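Local coordinates for Nitrate/nitrite sensor protein NarX (PDB 3EZI), which senses nitrate and nitrite, signalling nitrate to NarL and both to NarP, here as the periplasmic sensor domain of a membrane histidine kinase, at residues I33-F41 against Q62-I70; L45-Q54 against Q95-T103. All coordinates share one frame; numbering follows the deposited sequence.

Contact 1: residues I33-F41 against Q62-I70; sequences IKEMEQTAF and QDYWRNELI
The indole of Trp65 is met along its edge by helix 30-40: Met36 brings its sulfur to the pyrrole side, and the carbonyl oxygen of Ile33 lies near the ring plane by CZ2. On one face sits Ile70 CG1, from the indole's own helix, 3.5 Å above the plane. Phe41 carries the Gln62 amide stacked on one face, the two planes 24° apart, and has Trp65 CZ3 at its edge. Arg66 has Trp65 CZ3 over one face of its guanidinium and Glu37 OE1 at its edge; the salt bridge from Arg66 NH2 reaches Glu37 OE1 on the anti side, 2.7 Å away. Lys34 NZ donates to Glu37 OE2 in a second salt bridge, from above the carboxylate plane. Trp65 NE1 points at Met36 SD over 3.4 Å, a weak hydrogen bond as well as a Met-aromatic contact. With CG anti to the backbone N (chi1 -161°) and the rest of its chain extended, Met36 runs past the indole in the opposite direction, and also touches Leu19 of helix 3-22 and Phe89 of helix 82-99. Gln62 NE2 donates to Ala40 O (2.9 Å). The Glu37 carboxylate, shared between two cations, is thus probably kept ionised, its salt bridges flanking the Ile33, Met36 and Trp65 core.

Contact 2: residues L45-Q54 against Q95-T103; sequences LTRAAERDGQ and QLVSGFDRT
Phe100 meets helix 43-52 mainly with the CE1 and CZ rim of its ring. Ala49 CA lies in the ring plane 3.8 Å from Phe100 CE1, Ala48 CB is 4.1 Å from the same Phe100 CE1, and Leu45 CD1 comes to the edge at Phe100 CZ. Chi1 of -74°, with CG opposite the carbonyl carbon, turns the ring toward Ala48, Ala49 and Leu45. Over one face stands the Gln54 amide, nearly upright to the ring, although it is one of two deposited conformers and its very short approach to Leu96 O is doubtful. Next comes the backbone link: Asp101 N donates to Asp52 OD1 over 2.9 Å, almost straight at 167°, arriving from above the carboxylate plane. A Schellman motif at Gly53 follows helix 43-52, just past Asp52, while Asp101 OD1 closes an Asx turn in the loop after helix 82-99 by accepting Thr103 N. Farther out, Ile6 of helix 3-22 also touches Phe100. Replacing Phe100 by alanine is likely to leave a gap beside Leu45, Ala48 and Ala49, with the loop then tied here chiefly by the Asp101-Asp52 bond. The chemistry is thus an aromatic ring set among aliphatic atoms, with a carboxylate-to-backbone N-H hydrogen bond beside it tying the departing chain to the end of helix 43-52.

In the fold
The two contacts use four different stretches of a helical bundle. Contact 1 joins the C-terminal part of helix 30-40 to the middle of helix 55-75, its centre about 6 Å from that of the chain, yet its charged flank faces outward and it is only partly buried. Contact 2 lies about 15 Å from the chain centre, where helices 43-52 and 82-99 end, but more of its touching residues are buried. Helix 43-52 comes between helices 30-40 and 55-75 in sequence, and Leu45 CD2 packs on the carbonyls of Thr39 and Ala40, so the contacts adjoin. Contact 1 relies on a salt-bridge network and tryptophan; contact 2 has no salt bridge and anchors a non-helical tail through phenylalanine.

Contact 1: residues I33-F41 against Q62-I70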
loop_
_atom_site.group_PDB
_atom_site.type_symbol
_atom_site.label_atom_id
_atom_site.label_comp_id
_atom_site.label_asym_id
_atom_site.label_seq_id
_atom_site.Cartn_x
_atom_site.Cartn_y
_atom_site.Cartn_z
ATOM N N ILE A 33 2.374 -2.880 -10.801
ATOM C CA ILE A 33 1.383 -3.543 -9.972
ATOM C C ILE A 33 2.041 -4.749 -9.317
ATOM O O ILE A 33 1.861 -5.013 -8.130
ATOM C CB ILE A 33 0.116 -3.890 -10.817
ATOM C CG1 ILE A 33 -0.519 -2.594 -11.344
ATOM C CG2 ILE A 33 -0.929 -4.671 -9.951
ATOM C CD1 ILE A 33 -1.724 -2.865 -12.303
ATOM N N LYS A 34 2.860 -5.462 -10.070
ATOM C CA LYS A 34 3.545 -6.631 -9.516
ATOM C C LYS A 34 4.494 -6.264 -8.370
ATOM O O LYS A 34 4.554 -6.923 -7.322
ATOM C CB LYS A 34 4.323 -7.356 -10.635
ATOM C CG LYS A 34 5.006 -8.633 -10.129
ATOM C CD LYS A 34 3.961 -9.587 -9.575
ATOM C CE LYS A 34 4.501 -10.895 -8.994
ATOM N NZ LYS A 34 3.348 -11.753 -8.544
ATOM N N GLU A 35 5.249 -5.198 -8.572
ATOM C CA GLU A 35 6.185 -4.720 -7.566
ATOM C C GLU A 35 5.417 -4.336 -6.299
ATOM O O GLU A 35 5.833 -4.660 -5.180
ATOM C CB GLU A 35 6.923 -3.501 -8.114
ATOM C CG GLU A 35 8.163 -3.091 -7.357
ATOM C CD GLU A 35 8.855 -1.921 -8.033
ATOM O OE1 GLU A 35 9.042 -1.983 -9.271
ATOM O OE2 GLU A 35 9.204 -0.948 -7.333
ATOM N N MET A 36 4.279 -3.670 -6.475
ATOM C CA MET A 36 3.486 -3.253 -5.323
ATOM C C MET A 36 2.916 -4.468 -4.570
ATOM O O MET A 36 2.870 -4.495 -3.329
ATOM C CB MET A 36 2.389 -2.309 -5.796
ATOM C CG MET A 36 1.823 -1.500 -4.718
ATOM S SD MET A 36 0.750 -0.191 -5.352
ATOM C CE MET A 36 0.325 0.474 -3.798
ATOM N N GLU A 37 2.508 -5.496 -5.310
ATOM C CA GLU A 37 1.999 -6.715 -4.654
ATOM C C GLU A 37 3.099 -7.412 -3.800
ATOM O O GLU A 37 2.858 -7.869 -2.647
ATOM C CB GLU A 37 1.489 -7.707 -5.720
ATOM C CG GLU A 37 0.891 -8.962 -5.119
ATOM C CD GLU A 37 0.485 -9.985 -6.165
ATOM O OE1 GLU A 37 -0.316 -10.880 -5.823
ATOM O OE2 GLU A 37 0.973 -9.904 -7.320
ATOM N N GLN A 38 4.315 -7.467 -4.335
ATOM C CA GLN A 38 5.404 -8.126 -3.618
ATOM C C GLN A 38 5.736 -7.385 -2.329
ATOM O O GLN A 38 6.137 -7.997 -1.336
ATOM C CB GLN A 38 6.678 -8.168 -4.481
ATOM C CG GLN A 38 6.462 -8.735 -5.866
ATOM C CD GLN A 38 6.651 -10.238 -5.940
ATOM O OE1 GLN A 38 6.069 -10.985 -5.164
ATOM N NE2 GLN A 38 7.455 -10.688 -6.902
ATOM N N THR A 39 5.592 -6.063 -2.383
ATOM C CA THR A 39 5.898 -5.216 -1.240
ATOM C C THR A 39 4.793 -5.348 -0.183
ATOM O O THR A 39 5.093 -5.503 1.026
ATOM C CB THR A 39 6.044 -3.725 -1.689
ATOM O OG1 THR A 39 7.081 -3.619 -2.704
ATOM C CG2 THR A 39 6.487 -2.867 -0.476
ATOM N N ALA A 40 3.536 -5.333 -0.631
ATOM C CA ALA A 40 2.402 -5.432 0.299
ATOM C C ALA A 40 2.365 -6.743 1.079
ATOM O O ALA A 40 1.934 -6.756 2.222
ATOM C CB ALA A 40 1.075 -5.250 -0.432
ATOM N N PHE A 41 2.842 -7.833 0.478
ATOM C CA PHE A 41 2.835 -9.119 1.180
ATOM C C PHE A 41 4.210 -9.546 1.655
ATOM O O PHE A 41 4.472 -10.732 1.909
ATOM C CB PHE A 41 2.173 -10.213 0.299
ATOM C CG PHE A 41 0.715 -9.957 0.019
ATOM C CD1 PHE A 41 -0.271 -10.460 0.875
ATOM C CD2 PHE A 41 0.335 -9.167 -1.061
ATOM C CE1 PHE A 41 -1.606 -10.180 0.669
ATOM C CE2 PHE A 41 -1.010 -8.860 -1.301
ATOM C CZ PHE A 41 -1.996 -9.366 -0.432
ATOM N N GLN A 62 -4.178 -4.836 3.043
ATOM C CA GLN A 62 -3.950 -5.767 1.943
ATOM C C GLN A 62 -5.262 -6.047 1.233
ATOM O O GLN A 62 -5.304 -6.155 0.006
ATOM C CB GLN A 62 -3.333 -7.087 2.466
ATOM C CG GLN A 62 -1.871 -6.895 3.031
ATOM C CD GLN A 62 -1.354 -8.127 3.742
ATOM O OE1 GLN A 62 -2.161 -8.916 4.250
ATOM N NE2 GLN A 62 -0.022 -8.310 3.785
ATOM N N ASP A 63 -6.312 -6.242 2.015
ATOM C CA ASP A 63 -7.660 -6.478 1.471
ATOM C C ASP A 63 -8.130 -5.271 0.664
ATOM O O ASP A 63 -8.715 -5.444 -0.410
ATOM C CB ASP A 63 -8.702 -6.731 2.593
ATOM C CG ASP A 63 -8.514 -8.054 3.295
ATOM O OD1 ASP A 63 -7.735 -8.909 2.798
ATOM O OD2 ASP A 63 -9.176 -8.212 4.369
ATOM N N TYR A 64 -7.898 -4.054 1.184
ATOM C CA TYR A 64 -8.305 -2.843 0.463
ATOM C C TYR A 64 -7.513 -2.743 -0.853
ATOM O O TYR A 64 -8.062 -2.445 -1.926
ATOM C CB TYR A 64 -8.055 -1.613 1.353
ATOM C CG TYR A 64 -8.433 -0.291 0.705
ATOM C CD1 TYR A 64 -9.742 0.173 0.758
ATOM C CD2 TYR A 64 -7.479 0.492 0.067
ATOM C CE1 TYR A 64 -10.095 1.391 0.204
ATOM C CE2 TYR A 64 -7.819 1.711 -0.500
ATOM C CZ TYR A 64 -9.133 2.149 -0.420
ATOM O OH TYR A 64 -9.478 3.377 -0.957
ATOM N N TRP A 65 -6.210 -2.990 -0.781
ATOM C CA TRP A 65 -5.403 -2.936 -1.991
ATOM C C TRP A 65 -5.978 -3.863 -3.092
ATOM O O TRP A 65 -6.164 -3.466 -4.247
ATOM C CB TRP A 65 -3.974 -3.382 -1.631
ATOM C CG TRP A 65 -2.989 -3.267 -2.771
ATOM C CD1 TRP A 65 -2.351 -2.123 -3.211
ATOM C CD2 TRP A 65 -2.587 -4.321 -3.650
ATOM N NE1 TRP A 65 -1.577 -2.420 -4.328
ATOM C CE2 TRP A 65 -1.713 -3.754 -4.620
ATOM C CE3 TRP A 65 -2.882 -5.694 -3.717
ATOM C CZ2 TRP A 65 -1.139 -4.520 -5.646
ATOM C CZ3 TRP A 65 -2.310 -6.451 -4.733
ATOM C CH2 TRP A 65 -1.453 -5.860 -5.688
ATOM N N ARG A 66 -6.198 -5.125 -2.747
ATOM C CA ARG A 66 -6.699 -6.088 -3.734
ATOM C C ARG A 66 -8.156 -5.924 -4.185
ATOM O O ARG A 66 -8.481 -6.100 -5.366
ATOM C CB ARG A 66 -6.553 -7.526 -3.187
ATOM C CG ARG A 66 -5.550 -8.374 -3.960
ATOM C CD ARG A 66 -5.584 -9.824 -3.538
ATOM N NE ARG A 66 -4.252 -10.397 -3.305
ATOM C CZ ARG A 66 -3.310 -10.548 -4.227
ATOM N NH1 ARG A 66 -3.515 -10.174 -5.474
ATOM N NH2 ARG A 66 -2.155 -11.091 -3.875
ATOM N N ASN A 67 -9.037 -5.604 -3.241
ATOM C CA ASN A 67 -10.466 -5.541 -3.548
ATOM C C ASN A 67 -11.044 -4.197 -3.906
ATOM O O ASN A 67 -12.158 -4.118 -4.429
ATOM C CB ASN A 67 -11.245 -6.112 -2.363
ATOM C CG ASN A 67 -10.780 -7.500 -1.977
ATOM O OD1 ASN A 67 -10.219 -8.219 -2.795
ATOM N ND2 ASN A 67 -11.030 -7.883 -0.737
ATOM N N GLU A 68 -10.312 -3.116 -3.647
ATOM C CA GLU A 68 -10.848 -1.799 -3.938
ATOM C C GLU A 68 -9.932 -0.896 -4.743
ATOM O O GLU A 68 -10.332 -0.281 -5.752
ATOM C CB GLU A 68 -11.251 -1.109 -2.598
ATOM C CG GLU A 68 -12.516 -1.757 -1.942
ATOM C CD GLU A 68 -12.860 -1.247 -0.526
ATOM O OE1 GLU A 68 -13.112 -0.063 -0.366
ATOM O OE2 GLU A 68 -12.863 -2.047 0.432
ATOM N N LEU A 69 -8.689 -0.782 -4.291
ATOM C CA LEU A 69 -7.748 0.155 -4.931
ATOM C C LEU A 69 -7.273 -0.282 -6.319
ATOM O O LEU A 69 -7.383 0.469 -7.290
ATOM C CB LEU A 69 -6.534 0.417 -4.013
ATOM C CG LEU A 69 -5.516 1.410 -4.602
ATOM C CD1 LEU A 69 -6.159 2.785 -4.747
ATOM C CD2 LEU A 69 -4.282 1.459 -3.707
ATOM N N ILE A 70 -6.726 -1.489 -6.437
ATOM C CA ILE A 70 -6.301 -1.909 -7.758
ATOM C C ILE A 70 -7.502 -1.965 -8.753
ATOM O O ILE A 70 -7.370 -1.509 -9.918
ATOM C CB ILE A 70 -5.514 -3.229 -7.659
ATOM C CG1 ILE A 70 -4.174 -2.967 -6.936
ATOM C CG2 ILE A 70 -5.321 -3.821 -9.043
ATOM C CD1 ILE A 70 -3.151 -2.107 -7.772
#

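Contact 2: residues L45-Q54 against Q95-T103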
loop_
_atom_site.group_PDB
_atom_site.type_symbol
_atom_site.label_atom_id
_atom_site.label_comp_id
_atom_site.label_asym_id
_atom_site.label_seq_id
_atom_site.Cartn_x
_atom_site.Cartn_y
_atom_site.Cartn_z
ATOM N N LEU A 45 7.061 -7.179 6.631
ATOM C CA LEU A 45 5.960 -6.336 7.007
ATOM C C LEU A 45 5.080 -7.173 7.917
ATOM O O LEU A 45 4.626 -6.710 8.970
ATOM C CB LEU A 45 5.196 -5.883 5.765
ATOM C CG LEU A 45 4.262 -4.692 5.827
ATOM C CD1 LEU A 45 4.800 -3.521 6.701
ATOM C CD2 LEU A 45 4.048 -4.243 4.407
ATOM N N THR A 46 4.879 -8.431 7.527
ATOM C CA THR A 46 4.057 -9.338 8.300
ATOM C C THR A 46 4.617 -9.678 9.688
ATOM O O THR A 46 3.882 -9.650 10.694
ATOM C CB THR A 46 3.811 -10.641 7.524
ATOM O OG1 THR A 46 3.278 -10.328 6.229
ATOM C CG2 THR A 46 2.833 -11.531 8.285
ATOM N N ARG A 47 5.902 -10.004 9.755
ATOM C CA ARG A 47 6.481 -10.341 11.042
ATOM C C ARG A 47 6.402 -9.128 11.961
ATOM O O ARG A 47 6.032 -9.259 13.132
ATOM C CB ARG A 47 7.930 -10.797 10.915
ATOM C CG ARG A 47 8.108 -12.234 10.386
ATOM C CD ARG A 47 9.572 -12.664 10.462
ATOM N NE ARG A 47 10.458 -11.829 9.643
ATOM C CZ ARG A 47 10.874 -12.142 8.414
ATOM N NH1 ARG A 47 10.493 -13.270 7.848
ATOM N NH2 ARG A 47 11.674 -11.316 7.760
ATOM N N ALA A 48 6.722 -7.949 11.441
ATOM C CA ALA A 48 6.643 -6.749 12.285
ATOM C C ALA A 48 5.221 -6.477 12.776
ATOM O O ALA A 48 5.001 -6.044 13.943
ATOM C CB ALA A 48 7.201 -5.514 11.490
ATOM N N ALA A 49 4.228 -6.720 11.919
ATOM C CA ALA A 49 2.848 -6.453 12.313
ATOM C C ALA A 49 2.507 -7.433 13.423
ATOM O O ALA A 49 1.866 -7.069 14.412
ATOM C CB ALA A 49 1.877 -6.628 11.102
ATOM N N GLU A 50 2.942 -8.681 13.257
ATOM C CA GLU A 50 2.718 -9.696 14.279
ATOM C C GLU A 50 3.316 -9.326 15.650
ATOM O O GLU A 50 2.627 -9.422 16.679
ATOM C CB GLU A 50 3.300 -11.050 13.829
ATOM C CG GLU A 50 2.265 -11.979 13.199
ATOM C CD GLU A 50 2.854 -13.308 12.725
ATOM O OE1 GLU A 50 3.690 -13.894 13.466
ATOM O OE2 GLU A 50 2.470 -13.771 11.625
ATOM N N ARG A 51 4.582 -8.924 15.690
ATOM C CA ARG A 51 5.167 -8.603 16.989
ATOM C C ARG A 51 4.572 -7.371 17.666
ATOM O O ARG A 51 4.557 -7.291 18.898
ATOM C CB ARG A 51 6.697 -8.499 16.909
ATOM C CG ARG A 51 7.258 -7.657 15.801
ATOM C CD ARG A 51 8.789 -7.623 15.887
ATOM N NE ARG A 51 9.371 -7.034 14.687
ATOM C CZ ARG A 51 9.675 -7.719 13.589
ATOM N NH1 ARG A 51 9.471 -9.030 13.528
ATOM N NH2 ARG A 51 10.153 -7.081 12.538
ATOM N N ASP A 52 4.079 -6.421 16.870
ATOM C CA ASP A 52 3.456 -5.220 17.411
ATOM C C ASP A 52 1.922 -5.228 17.540
ATOM O O ASP A 52 1.331 -4.203 17.887
ATOM C CB ASP A 52 3.927 -3.999 16.598
ATOM C CG ASP A 52 5.455 -3.717 16.769
ATOM O OD1 ASP A 52 6.025 -2.883 16.021
ATOM O OD2 ASP A 52 6.091 -4.336 17.648
ATOM N N GLY A 53 1.291 -6.375 17.281
ATOM C CA GLY A 53 -0.162 -6.495 17.388
ATOM C C GLY A 53 -0.931 -5.663 16.375
ATOM O O GLY A 53 -1.961 -5.072 16.696
ATOM N N GLN A 54 -0.452 -5.632 15.136
ATOM C CA GLN A 54 -1.105 -4.866 14.077
ATOM C C GLN A 54 -1.572 -5.772 12.943
ATOM O O GLN A 54 -2.047 -5.275 11.914
ATOM C CB GLN A 54 -0.129 -3.881 13.426
ATOM C CG GLN A 54 0.607 -2.955 14.314
ATOM C CD GLN A 54 0.513 -1.558 13.795
ATOM O OE1 GLN A 54 -0.496 -0.894 13.990
ATOM N NE2 GLN A 54 1.543 -1.110 13.094
ATOM N N GLN A 95 -1.457 5.188 9.406
ATOM C CA GLN A 95 -1.963 4.664 10.683
ATOM C C GLN A 95 -1.170 3.401 11.083
ATOM O O GLN A 95 -0.831 3.184 12.257
ATOM C CB GLN A 95 -3.455 4.332 10.550
ATOM C CG GLN A 95 -4.158 3.979 11.851
ATOM C CD GLN A 95 -5.663 3.736 11.646
ATOM O OE1 GLN A 95 -6.074 2.742 11.037
ATOM N NE2 GLN A 95 -6.487 4.655 12.143
ATOM N N LEU A 96 -0.899 2.537 10.104
ATOM C CA LEU A 96 -0.127 1.319 10.380
ATOM C C LEU A 96 1.263 1.686 10.992
ATOM O O LEU A 96 1.680 1.121 12.007
ATOM C CB LEU A 96 0.054 0.505 9.074
ATOM C CG LEU A 96 0.920 -0.755 9.223
ATOM C CD1 LEU A 96 0.134 -1.821 9.956
ATOM C CD2 LEU A 96 1.371 -1.245 7.831
ATOM N N VAL A 97 1.947 2.650 10.399
ATOM C CA VAL A 97 3.268 3.089 10.863
ATOM C C VAL A 97 3.185 3.630 12.302
ATOM O O VAL A 97 4.080 3.404 13.110
ATOM C CB VAL A 97 3.803 4.194 9.945
ATOM C CG1 VAL A 97 5.014 4.893 10.552
ATOM C CG2 VAL A 97 4.173 3.580 8.559
ATOM N N SER A 98 2.085 4.323 12.607
ATOM C CA SER A 98 1.890 4.909 13.941
ATOM C C SER A 98 1.850 3.831 15.011
ATOM O O SER A 98 2.381 4.019 16.111
ATOM C CB SER A 98 0.589 5.752 14.003
ATOM O OG SER A 98 -0.600 4.957 14.049
ATOM N N GLY A 99 1.241 2.700 14.670
ATOM C CA GLY A 99 1.111 1.580 15.591
ATOM C C GLY A 99 2.341 0.685 15.801
ATOM O O GLY A 99 2.359 -0.161 16.692
ATOM N N PHE A 100 3.368 0.849 14.988
ATOM C CA PHE A 100 4.571 0.042 15.188
ATOM C C PHE A 100 5.382 0.642 16.346
ATOM O O PHE A 100 5.264 1.839 16.638
ATOM C CB PHE A 100 5.470 0.045 13.949
ATOM C CG PHE A 100 4.963 -0.775 12.792
ATOM C CD1 PHE A 100 4.457 -2.060 12.976
ATOM C CD2 PHE A 100 5.057 -0.278 11.497
ATOM C CE1 PHE A 100 4.062 -2.829 11.885
ATOM C CE2 PHE A 100 4.662 -1.045 10.402
ATOM C CZ PHE A 100 4.168 -2.321 10.601
ATOM N N ASP A 101 6.205 -0.177 17.008
ATOM C CA ASP A 101 7.063 0.349 18.097
ATOM C C ASP A 101 8.259 0.937 17.338
ATOM O O ASP A 101 9.031 0.204 16.706
ATOM C CB ASP A 101 7.524 -0.767 19.065
ATOM C CG ASP A 101 8.280 -0.220 20.308
ATOM O OD1 ASP A 101 9.062 0.751 20.183
ATOM O OD2 ASP A 101 8.105 -0.784 21.420
ATOM N N ARG A 102 8.370 2.271 17.371
ATOM C CA ARG A 102 9.424 3.008 16.683
ATOM C C ARG A 102 10.593 3.378 17.626
ATOM O O ARG A 102 11.463 4.187 17.262
ATOM C CB ARG A 102 8.815 4.292 16.070
ATOM C CG ARG A 102 7.869 4.076 14.855
ATOM C CD ARG A 102 6.893 5.240 14.622
ATOM N NE ARG A 102 5.896 5.321 15.684
ATOM C CZ ARG A 102 5.880 6.257 16.640
ATOM N NH1 ARG A 102 6.802 7.214 16.665
ATOM N NH2 ARG A 102 4.953 6.204 17.597
ATOM N N THR A 103 10.635 2.799 18.831
ATOM C CA THR A 103 11.724 3.133 19.770
ATOM C C THR A 103 13.068 2.414 19.478
ATOM O O THR A 103 13.092 1.307 18.921
ATOM C CB THR A 103 11.307 2.852 21.232
ATOM O OG1 THR A 103 11.145 1.437 21.431
ATOM C CG2 THR A 103 10.013 3.596 21.552
#